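Side-chain contact in nodulation fucosyltransferase NodZ (Bradyrhizobium sp., PDB 2HHC), which is a nodulation fucosyltransferase of the GT-B class of glycosyltransferases: residues 197-200 with 201-205. Sequence-based numbering, arbitrary orientation.
Sequences ALHQ and VCMAI
M203 packs against the imidazole of H199, one helical turn earlier. M203 is modelled in two conformers, and the contacts given here are those of one. Its CG lies over one ring face, 4.0 Å from the ring centroid and offset toward the rim, a CH-pi contact. CG of H199 lies anti to the backbone N (chi1 -179°), beside its own carbonyl carbon, which leans the ring toward the M203 end of the helix. The sulfur, SD, sits obliquely, 4.4 Å from the same centroid. The M203 chain then bends at chi3 (-120°). This bend brings the methyl CE to 3.3 Å from both CD2 of H199 and CG of Q200. These distances are short, and the exact place of the methyl is doubtful. The Q200 and M203 side chains run side by side and point the same way.

Both segments belong to helix 192-209, which packs on the mixed, mainly parallel sheet of one of the two Rossmann-like halves of a GT-B fold. Q200 and V201 touch F283 of strand 279-283, and M203 touches F303 of the next strand.

Four backbone bonds of the alpha-helical i to i+4 kind join the segments. V201 N donates to A197 O at 3.0 Å, and C202 N to L198 O at 2.9 Å. M203 and A204 bond likewise to H199 and Q200.

Apolar contact continues on another flank, where CG of L198 lies 4.3 Å from SG of C202. L198 also meets V232 of helix 226-235, and C202 meets L235.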
ATOM      1  N   ALA A 197     -21.112   5.314  11.894  1.00 32.75           N
ATOM      2  CA  ALA A 197     -19.888   5.535  11.128  1.00 32.73           C
ATOM      3  C   ALA A 197     -19.945   6.807  10.309  1.00 31.74           C
ATOM      4  O   ALA A 197     -18.958   7.535  10.197  1.00 30.16           O
ATOM      5  CB  ALA A 197     -19.584   4.388  10.219  1.00 35.05           C
ATOM      6  N   LEU A 198     -21.083   7.061   9.669  1.00 31.13           N
ATOM      7  CA  LEU A 198     -21.234   8.306   8.931  1.00 29.77           C
ATOM      8  C   LEU A 198     -21.127   9.493   9.865  1.00 27.79           C
ATOM      9  O   LEU A 198     -20.410  10.450   9.527  1.00 27.52           O
ATOM     10  CB  LEU A 198     -22.542   8.383   8.150  1.00 30.39           C
ATOM     11  CG  LEU A 198     -22.766   9.674   7.358  1.00 31.20           C
ATOM     12  CD1 LEU A 198     -21.782   9.799   6.234  1.00 31.72           C
ATOM     13  CD2 LEU A 198     -24.157   9.765   6.836  1.00 30.76           C
ATOM     14  N   HIS A 199     -21.772   9.435  11.024  1.00 28.12           N
ATOM     15  CA  HIS A 199     -21.622  10.490  12.018  1.00 28.73           C
ATOM     16  C   HIS A 199     -20.173  10.743  12.401  1.00 28.92           C
ATOM     17  O   HIS A 199     -19.746  11.886  12.478  1.00 27.63           O
ATOM     18  CB  HIS A 199     -22.412  10.163  13.271  1.00 28.83           C
ATOM     19  CG  HIS A 199     -22.323  11.216  14.329  1.00 29.60           C
ATOM     20  ND1 HIS A 199     -22.830  12.484  14.154  1.00 32.49           N
ATOM     21  CD2 HIS A 199     -21.829  11.182  15.590  1.00 33.32           C
ATOM     22  CE1 HIS A 199     -22.627  13.196  15.250  1.00 34.45           C
ATOM     23  NE2 HIS A 199     -22.024  12.428  16.140  1.00 33.99           N
ATOM     24  N   GLN A 200     -19.417   9.666  12.617  1.00 29.09           N
ATOM     25  CA  GLN A 200     -18.011   9.772  13.024  1.00 30.08           C
ATOM     26  C   GLN A 200     -17.169  10.440  11.962  1.00 29.85           C
ATOM     27  O   GLN A 200     -16.363  11.300  12.280  1.00 30.70           O
ATOM     28  CB  GLN A 200     -17.457   8.375  13.364  1.00 31.01           C
ATOM     29  CG  GLN A 200     -18.031   7.853  14.610  1.00 33.21           C
ATOM     30  CD  GLN A 200     -17.510   6.494  15.007  1.00 33.29           C
ATOM     31  OE1 GLN A 200     -17.018   5.725  14.178  1.00 37.58           O
ATOM     32  NE2 GLN A 200     -17.602   6.203  16.303  1.00 34.63           N
ATOM     33  N   VAL A 201     -17.358  10.062  10.704  1.00 28.42           N
ATOM     34  CA  VAL A 201     -16.725  10.694   9.594  1.00 29.06           C
ATOM     35  C   VAL A 201     -17.046  12.169   9.515  1.00 28.53           C
ATOM     36  O   VAL A 201     -16.188  12.986   9.252  1.00 28.76           O
ATOM     37  CB  VAL A 201     -17.125  10.006   8.245  1.00 29.32           C
ATOM     38  CG1 VAL A 201     -16.655  10.803   7.057  1.00 32.22           C
ATOM     39  CG2 VAL A 201     -16.545   8.550   8.203  1.00 31.92           C
ATOM     40  N   CYS A 202     -18.308  12.504   9.748  1.00 27.44           N
ATOM     41  CA  CYS A 202     -18.669  13.905   9.765  1.00 28.08           C
ATOM     42  C   CYS A 202     -17.967  14.666  10.870  1.00 27.73           C
ATOM     43  O   CYS A 202     -17.545  15.797  10.620  1.00 27.68           O
ATOM     44  CB  CYS A 202     -20.176  14.128   9.852  1.00 27.87           C
ATOM     45  SG  CYS A 202     -21.082  13.534   8.379  1.00 31.44           S
ATOM     46  N   MET A 203     -17.899  14.089  12.067  1.00 29.10           N
ATOM     47  CA  MET A 203     -17.168  14.712  13.176  1.00 29.77           C
ATOM     48  C   MET A 203     -15.698  14.948  12.822  1.00 28.79           C
ATOM     49  O   MET A 203     -15.133  15.999  13.152  1.00 29.34           O
ATOM     50  CB  MET A 203     -17.159  13.793  14.419  0.50 30.26           C
ATOM     51  CG  MET A 203     -18.482  13.216  14.891  0.50 30.90           C
ATOM     52  SD  MET A 203     -18.192  12.367  16.458  0.50 35.33           S
ATOM     53  CE  MET A 203     -18.624  10.669  16.256  0.50 35.94           C
ATOM     54  N   ALA A 204     -15.067  13.971  12.175  1.00 30.08           N
ATOM     55  CA  ALA A 204     -13.669  14.106  11.753  1.00 28.27           C
ATOM     56  C   ALA A 204     -13.529  15.233  10.744  1.00 28.98           C
ATOM     57  O   ALA A 204     -12.576  16.015  10.822  1.00 28.42           O
ATOM     58  CB  ALA A 204     -13.142  12.808  11.176  1.00 28.86           C
ATOM     59  N   ILE A 205     -14.449  15.315   9.771  1.00 28.12           N
ATOM     60  CA  ILE A 205     -14.380  16.384   8.780  1.00 28.59           C
ATOM     61  C   ILE A 205     -14.556  17.758   9.418  1.00 27.91           C
ATOM     62  O   ILE A 205     -13.823  18.682   9.108  1.00 28.81           O
ATOM     63  CB  ILE A 205     -15.361  16.125   7.607  1.00 28.53           C
ATOM     64  CG1 ILE A 205     -14.959  14.870   6.805  1.00 28.35           C
ATOM     65  CG2 ILE A 205     -15.415  17.320   6.651  1.00 28.87           C
ATOM     66  CD1 ILE A 205     -16.027  14.426   5.849  1.00 30.00           C
TER